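Side-chain contacts in trans-isoprenyl diphosphate synthase (Caulobacter crescentus, PDB 3OYR), which probably elongates farnesyl diphosphate with isopentenyl diphosphate units to all-trans-octaprenyl diphosphate, the precursor of the isoprenoid quinone side chain: residues B[54-59]-B[122-127]; B[93-98]-B[113-118]; B[319-324]-B[328-333]. All coordinates share one frame; numbering follows the deposited sequence.

Contact 1: residues B[54-59]-B[122-127]; sequences PALAEH and LIWGGA
Leu56, on helix 52-61, faces Trp124 in the turn that leads into helix 126-147, with their CA atoms 7.3 Å apart. Trp124 carries the contact. Its CG stands anti to the carbonyl carbon (chi1 -73°), and this sends the indole out toward helix 52-61. The six-membered ring lies flat against the backbone at Leu56. The CA of Leu56 sits over its face, 3.9 Å from the ring centroid, in a CH-pi contact only 8° off the ring normal. The Leu56 side chain runs back along the indole in the opposite direction, and CD1 reaches CB of Trp124 at 3.7 Å. CG2 of Ile123 covers the opposite face, so the indole is held flat between its own neighbour and the helix. Ala55 touches the far rim, CB to CZ2 of Trp124 at 4.1 Å. His59 closes the end of the ring. The edge of Trp124 at CZ3 and CH2 points into the imidazole face. The His59 ring centroid is 5.3 Å from that of the six-membered ring of Trp124, with the planes at 74°. This is a T-shaped stack. NE2 of His59 is hydrogen-bonded to the carbonyl O of Val118, which fixes the rotation of the imidazole. Gly125 follows as N-cap of helix 126-147. This is aromatic packing of a pre-helix turn on a neighbouring helix, within the mostly helical isoprenoid synthase fold and away from the substrate and metal sites.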
loop_
_atom_site.group_PDB
_atom_site.type_symbol
_atom_site.label_atom_id
_atom_site.label_comp_id
_atom_site.label_asym_id
_atom_site.label_seq_id
_atom_site.Cartn_x
_atom_site.Cartn_y
_atom_site.Cartn_z
ATOM N N PRO B 54 -7.008 -9.127 -11.049
ATOM C CA PRO B 54 -8.350 -9.566 -10.627
ATOM C C PRO B 54 -8.438 -11.037 -10.169
ATOM O O PRO B 54 -9.290 -11.363 -9.346
ATOM C CB PRO B 54 -9.209 -9.343 -11.884
ATOM C CG PRO B 54 -8.245 -9.347 -13.019
ATOM C CD PRO B 54 -7.018 -8.689 -12.464
ATOM N N ALA B 55 -7.567 -11.900 -10.685
ATOM C CA ALA B 55 -7.519 -13.301 -10.226
ATOM C C ALA B 55 -7.108 -13.389 -8.748
ATOM O O ALA B 55 -7.826 -13.980 -7.957
ATOM C CB ALA B 55 -6.589 -14.141 -11.103
ATOM N N LEU B 56 -5.984 -12.766 -8.375
ATOM C CA LEU B 56 -5.529 -12.762 -6.974
ATOM C C LEU B 56 -6.518 -12.051 -6.045
ATOM O O LEU B 56 -6.825 -12.545 -4.946
ATOM C CB LEU B 56 -4.117 -12.170 -6.855
ATOM C CG LEU B 56 -3.263 -12.440 -5.604
ATOM C CD1 LEU B 56 -1.793 -12.182 -5.872
ATOM C CD2 LEU B 56 -3.686 -11.580 -4.413
ATOM N N ALA B 57 -7.022 -10.905 -6.498
ATOM C CA ALA B 57 -7.952 -10.097 -5.715
ATOM C C ALA B 57 -9.274 -10.806 -5.420
ATOM O O ALA B 57 -9.715 -10.846 -4.260
ATOM C CB ALA B 57 -8.210 -8.768 -6.412
ATOM N N GLU B 58 -9.902 -11.366 -6.456
ATOM C CA GLU B 58 -11.161 -12.093 -6.281
ATOM C C GLU B 58 -10.992 -13.362 -5.457
ATOM O O GLU B 58 -11.914 -13.760 -4.757
ATOM C CB GLU B 58 -11.835 -12.432 -7.622
ATOM C CG GLU B 58 -13.357 -12.620 -7.507
ATOM C CD GLU B 58 -13.923 -13.645 -8.482
ATOM O OE1 GLU B 58 -13.786 -13.449 -9.710
ATOM O OE2 GLU B 58 -14.525 -14.641 -8.018
ATOM N N HIS B 59 -9.818 -13.986 -5.517
ATOM C CA HIS B 59 -9.559 -15.153 -4.679
ATOM C C HIS B 59 -9.786 -14.774 -3.202
ATOM O O HIS B 59 -10.443 -15.512 -2.473
ATOM C CB HIS B 59 -8.149 -15.686 -4.918
ATOM C CG HIS B 59 -7.730 -16.775 -3.971
ATOM N ND1 HIS B 59 -7.927 -18.114 -4.241
ATOM C CD2 HIS B 59 -7.096 -16.724 -2.774
ATOM C CE1 HIS B 59 -7.448 -18.839 -3.247
ATOM N NE2 HIS B 59 -6.945 -18.021 -2.339
ATOM N N LEU B 122 0.648 -18.141 -1.386
ATOM C CA LEU B 122 1.061 -19.529 -1.594
ATOM C C LEU B 122 0.721 -20.031 -3.003
ATOM O O LEU B 122 1.277 -21.032 -3.459
ATOM C CB LEU B 122 0.469 -20.448 -0.512
ATOM C CG LEU B 122 1.048 -20.316 0.909
ATOM C CD1 LEU B 122 0.246 -21.141 1.922
ATOM C CD2 LEU B 122 2.523 -20.701 0.964
ATOM N N ILE B 123 -0.186 -19.328 -3.682
ATOM C CA ILE B 123 -0.586 -19.647 -5.048
ATOM C C ILE B 123 0.158 -18.777 -6.073
ATOM O O ILE B 123 0.678 -19.280 -7.073
ATOM C CB ILE B 123 -2.119 -19.471 -5.231
ATOM C CG1 ILE B 123 -2.901 -20.398 -4.297
ATOM C CG2 ILE B 123 -2.540 -19.665 -6.685
ATOM C CD1 ILE B 123 -2.490 -21.888 -4.376
ATOM N N TRP B 124 0.208 -17.472 -5.819
ATOM C CA TRP B 124 0.777 -16.523 -6.777
ATOM C C TRP B 124 2.160 -16.029 -6.378
ATOM O O TRP B 124 2.851 -15.399 -7.180
ATOM C CB TRP B 124 -0.166 -15.341 -6.974
ATOM C CG TRP B 124 -1.386 -15.653 -7.776
ATOM C CD1 TRP B 124 -1.488 -15.650 -9.139
ATOM C CD2 TRP B 124 -2.690 -15.987 -7.276
ATOM N NE1 TRP B 124 -2.765 -15.968 -9.520
ATOM C CE2 TRP B 124 -3.527 -16.181 -8.398
ATOM C CE3 TRP B 124 -3.231 -16.144 -5.991
ATOM C CZ2 TRP B 124 -4.884 -16.530 -8.278
ATOM C CZ3 TRP B 124 -4.587 -16.495 -5.866
ATOM C CH2 TRP B 124 -5.392 -16.685 -7.008
ATOM N N GLY B 125 2.569 -16.320 -5.144
ATOM C CA GLY B 125 3.861 -15.856 -4.639
ATOM C C GLY B 125 3.719 -14.625 -3.763
ATOM O O GLY B 125 2.727 -13.889 -3.864
ATOM N N GLY B 126 4.721 -14.403 -2.919
ATOM C CA GLY B 126 4.770 -13.262 -2.008
ATOM C C GLY B 126 4.808 -11.939 -2.746
ATOM O O GLY B 126 4.081 -11.006 -2.391
ATOM N N ALA B 127 5.630 -11.862 -3.786
ATOM C CA ALA B 127 5.808 -10.617 -4.533
ATOM C C ALA B 127 4.493 -10.139 -5.135
ATOM O O ALA B 127 4.109 -8.970 -4.938
ATOM C CB ALA B 127 6.877 -10.777 -5.612
#

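Contact 2: residues B[93-98]-B[113-118]; sequences AVEFIH and LRRGKV. With DMA (dimethylallyl diphosphate), chain D; DMA (dimethylallyl diphosphate), chain G.
The Arg115 side chain leaves with CG anti to the carbonyl carbon (chi1 -66°) and stays extended to NE, which carries its guanidinium across to Glu95 and His98 on helix 87-109. Glu95 bends back at chi2, and this brings its carboxylate up to meet the arginine. OE2 of Glu95 lies 3.4 Å from NH1 of Arg115, a salt bridge with a weak hydrogen bond. The two planes are nearly parallel, 13° apart, but OE2 lies off the guanidinium plane and approaches obliquely. A water bridges the same pair: it donates to OE2 of Glu95 and accepts from NH2 of Arg115. The same arginine grips the diphosphate of one dimethylallyl diphosphate (chain D) through its edge. NE donates to O2B at 2.8 Å, almost straight at 177°, and NH1 donates to O1B at 2.8 Å. NE2 of His98 donates to O1B of the chain D ligand, also at 2.8 Å, so O1B takes one bond from each side of the contact. Arg114 turns to the second dimethylallyl diphosphate (chain G). Its chain bends at chi2 and chi3. NH1 of Arg114 donates to O1B of the chain G ligand at 2.7 Å, and NH2 donates to O3B. Asp106 forms a salt bridge with NH2 of Arg114. Two adjacent arginines of one hairpin thus bind two separate molecules of the same ligand. The chemistry implies a pocket for diphosphate, in which Glu95 would partly balance the positive charge and steady Arg115.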
loop_
_atom_site.group_PDB
_atom_site.type_symbol
_atom_site.label_atom_id
_atom_site.label_comp_id
_atom_site.label_asym_id
_atom_site.label_seq_id
_atom_site.Cartn_x
_atom_site.Cartn_y
_atom_site.Cartn_z
ATOM N N ALA B 93 -13.607 1.923 -0.829
ATOM C CA ALA B 93 -12.173 2.237 -0.585
ATOM C C ALA B 93 -11.670 1.610 0.717
ATOM O O ALA B 93 -10.559 1.021 0.768
ATOM C CB ALA B 93 -11.948 3.745 -0.557
ATOM N N VAL B 94 -12.512 1.689 1.755
ATOM C CA VAL B 94 -12.185 1.115 3.077
ATOM C C VAL B 94 -11.956 -0.395 2.981
ATOM O O VAL B 94 -10.962 -0.939 3.529
ATOM C CB VAL B 94 -13.319 1.470 4.086
ATOM C CG1 VAL B 94 -13.269 0.616 5.310
ATOM C CG2 VAL B 94 -13.231 2.911 4.463
ATOM N N GLU B 95 -12.846 -1.083 2.261
ATOM C CA GLU B 95 -12.683 -2.539 2.077
ATOM C C GLU B 95 -11.444 -2.891 1.285
ATOM O O GLU B 95 -10.799 -3.906 1.580
ATOM C CB GLU B 95 -13.931 -3.199 1.451
ATOM C CG GLU B 95 -13.943 -4.757 1.489
ATOM C CD GLU B 95 -13.888 -5.368 2.902
ATOM O OE1 GLU B 95 -14.170 -4.690 3.906
ATOM O OE2 GLU B 95 -13.580 -6.561 3.017
ATOM N N PHE B 96 -11.132 -2.101 0.259
ATOM C CA PHE B 96 -9.878 -2.276 -0.473
ATOM C C PHE B 96 -8.673 -2.078 0.420
ATOM O O PHE B 96 -7.736 -2.882 0.373
ATOM C CB PHE B 96 -9.761 -1.331 -1.677
ATOM C CG PHE B 96 -10.517 -1.807 -2.904
ATOM C CD1 PHE B 96 -10.698 -3.165 -3.158
ATOM C CD2 PHE B 96 -11.031 -0.894 -3.805
ATOM C CE1 PHE B 96 -11.405 -3.604 -4.290
ATOM C CE2 PHE B 96 -11.732 -1.320 -4.932
ATOM C CZ PHE B 96 -11.918 -2.676 -5.178
ATOM N N ILE B 97 -8.701 -1.033 1.251
ATOM C CA ILE B 97 -7.588 -0.826 2.185
ATOM C C ILE B 97 -7.445 -2.032 3.107
ATOM O O ILE B 97 -6.348 -2.579 3.248
ATOM C CB ILE B 97 -7.665 0.514 2.980
ATOM C CG1 ILE B 97 -7.286 1.682 2.062
ATOM C CG2 ILE B 97 -6.688 0.486 4.182
ATOM C CD1 ILE B 97 -7.882 3.055 2.502
ATOM N N HIS B 98 -8.564 -2.484 3.665
ATOM C CA HIS B 98 -8.579 -3.672 4.506
ATOM C C HIS B 98 -8.021 -4.905 3.759
ATOM O O HIS B 98 -7.131 -5.599 4.270
ATOM C CB HIS B 98 -9.994 -3.900 5.046
ATOM C CG HIS B 98 -10.191 -5.218 5.731
ATOM N ND1 HIS B 98 -9.473 -5.596 6.844
ATOM C CD2 HIS B 98 -11.072 -6.221 5.495
ATOM C CE1 HIS B 98 -9.875 -6.790 7.245
ATOM N NE2 HIS B 98 -10.846 -7.192 6.444
ATOM N N LEU B 113 -3.703 -19.805 5.795
ATOM C CA LEU B 113 -5.127 -19.821 5.557
ATOM C C LEU B 113 -5.756 -18.441 5.822
ATOM O O LEU B 113 -5.429 -17.779 6.799
ATOM C CB LEU B 113 -5.783 -20.859 6.471
ATOM C CG LEU B 113 -7.165 -21.370 6.069
ATOM C CD1 LEU B 113 -7.078 -22.296 4.844
ATOM C CD2 LEU B 113 -7.818 -22.097 7.237
ATOM N N ARG B 114 -6.674 -18.042 4.949
ATOM C CA ARG B 114 -7.384 -16.780 5.072
ATOM C C ARG B 114 -8.752 -16.931 4.446
ATOM O O ARG B 114 -8.861 -17.289 3.260
ATOM C CB ARG B 114 -6.608 -15.634 4.396
ATOM C CG ARG B 114 -7.430 -14.335 4.273
ATOM C CD ARG B 114 -7.649 -13.651 5.612
ATOM N NE ARG B 114 -6.381 -13.188 6.159
ATOM C CZ ARG B 114 -6.209 -12.687 7.382
ATOM N NH1 ARG B 114 -7.238 -12.551 8.218
ATOM N NH2 ARG B 114 -4.992 -12.301 7.750
ATOM N N ARG B 115 -9.784 -16.671 5.253
ATOM C CA ARG B 115 -11.185 -16.768 4.833
ATOM C C ARG B 115 -11.531 -18.155 4.257
ATOM O O ARG B 115 -12.339 -18.276 3.324
ATOM C CB ARG B 115 -11.559 -15.639 3.849
ATOM C CG ARG B 115 -11.528 -14.230 4.442
ATOM C CD ARG B 115 -11.810 -13.168 3.362
ATOM N NE ARG B 115 -11.909 -11.806 3.922
ATOM C CZ ARG B 115 -11.912 -10.682 3.207
ATOM N NH1 ARG B 115 -12.013 -9.505 3.831
ATOM N NH2 ARG B 115 -11.805 -10.717 1.870
ATOM N N GLY B 116 -10.907 -19.196 4.809
ATOM C CA GLY B 116 -11.219 -20.573 4.428
ATOM C C GLY B 116 -10.450 -21.090 3.222
ATOM O O GLY B 116 -10.502 -22.285 2.930
ATOM N N LYS B 117 -9.754 -20.194 2.517
ATOM C CA LYS B 117 -8.956 -20.554 1.344
ATOM C C LYS B 117 -7.475 -20.440 1.695
ATOM O O LYS B 117 -7.106 -19.777 2.673
ATOM C CB LYS B 117 -9.273 -19.644 0.143
ATOM C CG LYS B 117 -10.648 -19.853 -0.518
ATOM C CD LYS B 117 -10.726 -19.041 -1.819
ATOM C CE LYS B 117 -12.152 -18.883 -2.350
ATOM N NZ LYS B 117 -12.279 -17.720 -3.304
ATOM N N VAL B 118 -6.636 -21.086 0.895
ATOM C CA VAL B 118 -5.182 -20.944 0.985
ATOM C C VAL B 118 -4.840 -19.463 0.791
ATOM O O VAL B 118 -5.489 -18.781 -0.009
ATOM C CB VAL B 118 -4.476 -21.852 -0.079
ATOM C CG1 VAL B 118 -4.928 -21.499 -1.510
ATOM C CG2 VAL B 118 -2.972 -21.797 0.037
HETATM C C1 DMA D . -9.038 -9.555 9.943
HETATM O O1 DMA D . -10.259 -8.809 9.853
HETATM C C2 DMA D . -8.205 -8.395 10.359
HETATM C C3 DMA D . -7.963 -8.116 11.643
HETATM C C4 DMA D . -8.393 -9.014 12.772
HETATM C C5 DMA D . -7.199 -6.859 11.923
HETATM P PA DMA D . -11.750 -9.399 9.896
HETATM O O1A DMA D . -12.775 -8.285 9.830
HETATM O O2A DMA D . -11.856 -10.324 11.077
HETATM O O3A DMA D . -11.663 -10.240 8.513
HETATM P PB DMA D . -12.787 -10.457 7.359
HETATM O O1B DMA D . -12.761 -9.202 6.508
HETATM O O2B DMA D . -12.126 -11.646 6.695
HETATM O O3B DMA D . -14.121 -10.720 8.004
HETATM C C1 DMA G . -3.581 -7.511 12.176
HETATM O O1 DMA G . -4.189 -8.466 13.038
HETATM C C2 DMA G . -3.884 -7.732 10.727
HETATM C C3 DMA G . -4.165 -6.728 9.889
HETATM C C4 DMA G . -4.207 -5.288 10.295
HETATM C C5 DMA G . -4.448 -7.086 8.468
HETATM P PA DMA G . -3.898 -10.070 13.042
HETATM O O1A DMA G . -4.293 -10.497 14.423
HETATM O O2A DMA G . -2.543 -10.422 12.492
HETATM O O3A DMA G . -5.056 -10.515 12.006
HETATM P PB DMA G . -5.308 -12.003 11.425
HETATM O O1B DMA G . -6.590 -11.721 10.688
HETATM O O2B DMA G . -5.420 -12.901 12.635
HETATM O O3B DMA G . -4.113 -12.367 10.573
HETATM O O HOH W 1 -12.304 -8.102 1.317
#

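Contact 3: residues B[319-324]-B[328-333]; sequences AALAMF and DWREAL
Arg330 makes the polar link between the turn at 321-324 and helix 328-342. Its NH1 donates to the carbonyl O of Phe324 at 2.8 Å. The bond is bent, 133° at the hydrogen, and the donor is tilted 31° from the carbonyl plane. A water extends this grip: it donates to O of Ala322 and accepts from NH1 of Arg330. The bend at chi3 (79°) swings the guanidinium over to these carbonyls. Most of the other contacts are between carbons. The arginine methylenes lie alongside Leu321, running in the opposite direction, with CB of Leu321 3.9 Å from CG of Arg330. CD of Arg330 also meets CB of Phe324 at 3.8 Å. One turn further along the helix, CD1 of Leu321 touches CB of Leu333 at 3.7 Å, and the two leucines cross at about a right angle. Leu217 on helix 211-238 packs against both Leu321 and Phe324, while Ala75 on helix 68-79 meets Leu333. Within the turn, N of Phe324 bonds to O of Leu321. Closed by an arginine on backbone carbonyls and a leucine pair, this is a short connection between consecutive helices, packed on helices 211-238 and 68-79 of the mostly helical isoprenoid synthase fold.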
loop_
_atom_site.group_PDB
_atom_site.type_symbol
_atom_site.label_atom_id
_atom_site.label_comp_id
_atom_site.label_asym_id
_atom_site.label_seq_id
_atom_site.Cartn_x
_atom_site.Cartn_y
_atom_site.Cartn_z
ATOM N N ALA B 319 -21.545 3.780 24.365
ATOM C CA ALA B 319 -21.716 5.075 25.016
ATOM C C ALA B 319 -21.299 6.226 24.110
ATOM O O ALA B 319 -21.855 7.323 24.206
ATOM C CB ALA B 319 -20.954 5.121 26.397
ATOM N N ALA B 320 -20.333 5.982 23.222
ATOM C CA ALA B 320 -19.955 6.990 22.204
ATOM C C ALA B 320 -21.105 7.495 21.309
ATOM O O ALA B 320 -21.032 8.597 20.768
ATOM C CB ALA B 320 -18.813 6.484 21.354
ATOM N N LEU B 321 -22.160 6.698 21.157
ATOM C CA LEU B 321 -23.317 7.074 20.314
ATOM C C LEU B 321 -24.467 7.803 21.030
ATOM O O LEU B 321 -25.473 8.143 20.395
ATOM C CB LEU B 321 -23.871 5.845 19.605
ATOM C CG LEU B 321 -22.902 5.063 18.713
ATOM C CD1 LEU B 321 -23.611 3.828 18.221
ATOM C CD2 LEU B 321 -22.427 5.917 17.547
ATOM N N ALA B 322 -24.297 8.062 22.329
ATOM C CA ALA B 322 -25.314 8.681 23.184
ATOM C C ALA B 322 -26.028 9.894 22.607
ATOM O O ALA B 322 -27.225 10.058 22.850
ATOM C CB ALA B 322 -24.708 9.058 24.536
ATOM N N MET B 323 -25.302 10.748 21.874
ATOM C CA MET B 323 -25.879 11.976 21.298
ATOM C C MET B 323 -26.840 11.699 20.134
ATOM O O MET B 323 -27.589 12.581 19.710
ATOM C CB MET B 323 -24.773 12.955 20.839
ATOM C CG MET B 323 -24.109 12.624 19.471
ATOM S SD MET B 323 -23.028 13.902 18.762
ATOM C CE MET B 323 -24.227 15.172 18.315
ATOM N N PHE B 324 -26.813 10.481 19.599
ATOM C CA PHE B 324 -27.663 10.172 18.453
ATOM C C PHE B 324 -29.057 9.746 18.905
ATOM O O PHE B 324 -29.197 9.222 20.004
ATOM C CB PHE B 324 -26.999 9.130 17.552
ATOM C CG PHE B 324 -25.784 9.655 16.842
ATOM C CD1 PHE B 324 -24.504 9.367 17.323
ATOM C CD2 PHE B 324 -25.917 10.446 15.698
ATOM C CE1 PHE B 324 -23.379 9.864 16.678
ATOM C CE2 PHE B 324 -24.797 10.942 15.047
ATOM C CZ PHE B 324 -23.523 10.656 15.540
ATOM N N ASP B 328 -33.047 2.771 14.508
ATOM C CA ASP B 328 -32.602 1.427 14.098
ATOM C C ASP B 328 -31.113 1.346 13.773
ATOM O O ASP B 328 -30.462 0.349 14.087
ATOM C CB ASP B 328 -33.424 0.915 12.898
ATOM C CG ASP B 328 -34.839 0.519 13.284
ATOM O OD1 ASP B 328 -35.772 0.791 12.495
ATOM O OD2 ASP B 328 -35.017 -0.073 14.372
ATOM N N TRP B 329 -30.593 2.393 13.143
ATOM C CA TRP B 329 -29.175 2.484 12.805
ATOM C C TRP B 329 -28.356 2.478 14.082
ATOM O O TRP B 329 -27.388 1.709 14.208
ATOM C CB TRP B 329 -28.887 3.763 12.019
ATOM C CG TRP B 329 -29.279 3.669 10.593
ATOM C CD1 TRP B 329 -30.284 4.351 9.978
ATOM C CD2 TRP B 329 -28.688 2.827 9.597
ATOM N NE1 TRP B 329 -30.352 3.995 8.655
ATOM C CE2 TRP B 329 -29.390 3.055 8.394
ATOM C CE3 TRP B 329 -27.633 1.896 9.603
ATOM C CZ2 TRP B 329 -29.065 2.397 7.199
ATOM C CZ3 TRP B 329 -27.306 1.254 8.419
ATOM C CH2 TRP B 329 -28.016 1.513 7.231
ATOM N N ARG B 330 -28.772 3.300 15.046
ATOM C CA ARG B 330 -28.073 3.314 16.352
ATOM C C ARG B 330 -28.104 1.961 17.079
ATOM O O ARG B 330 -27.061 1.481 17.549
ATOM C CB ARG B 330 -28.527 4.443 17.274
ATOM C CG ARG B 330 -27.383 4.866 18.196
ATOM C CD ARG B 330 -27.798 5.799 19.302
ATOM N NE ARG B 330 -28.435 5.062 20.381
ATOM C CZ ARG B 330 -29.016 5.629 21.432
ATOM N NH1 ARG B 330 -29.050 6.955 21.555
ATOM N NH2 ARG B 330 -29.564 4.860 22.360
ATOM N N GLU B 331 -29.278 1.333 17.132
ATOM C CA GLU B 331 -29.404 -0.010 17.701
ATOM C C GLU B 331 -28.558 -1.075 16.994
ATOM O O GLU B 331 -27.992 -1.975 17.641
ATOM C CB GLU B 331 -30.878 -0.438 17.695
ATOM C CG GLU B 331 -31.145 -1.866 18.192
ATOM C CD GLU B 331 -31.833 -1.931 19.551
ATOM O OE1 GLU B 331 -31.840 -3.033 20.146
ATOM O OE2 GLU B 331 -32.367 -0.899 20.021
ATOM N N ALA B 332 -28.499 -0.999 15.666
ATOM C CA ALA B 332 -27.649 -1.886 14.859
ATOM C C ALA B 332 -26.167 -1.737 15.240
ATOM O O ALA B 332 -25.431 -2.725 15.361
ATOM C CB ALA B 332 -27.857 -1.604 13.369
ATOM N N LEU B 333 -25.739 -0.504 15.466
ATOM C CA LEU B 333 -24.342 -0.253 15.874
ATOM C C LEU B 333 -24.059 -0.673 17.315
ATOM O O LEU B 333 -22.953 -1.104 17.654
ATOM C CB LEU B 333 -23.969 1.204 15.644
ATOM C CG LEU B 333 -23.828 1.596 14.171
ATOM C CD1 LEU B 333 -23.346 3.005 14.081
ATOM C CD2 LEU B 333 -22.854 0.660 13.452
HETATM O O HOH W 2 -28.819 8.035 24.462
#

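How the contacts relate
From the N terminus, contact 1 opens first, on helix 52-61. It closes at 122-127, where helix 126-147 begins. Contact 2 falls wholly within that span, running from helix 87-109 to the hairpin 113-118. The two share a border: Lys117 of contact 2 is probably hydrogen-bonded through NZ to the carbonyl O of His59 in contact 1, and Val118 packs on Ile123. Together they tie helix 52-61, helix 87-109, the diphosphate-binding hairpin and the start of helix 126-147. Contact 3 comes later in series and closes only a short turn between helices 302-320 and 328-342. Its centre is about 39 Å from that of contact 1, across the chain's centre, and about 27 Å from that of contact 2.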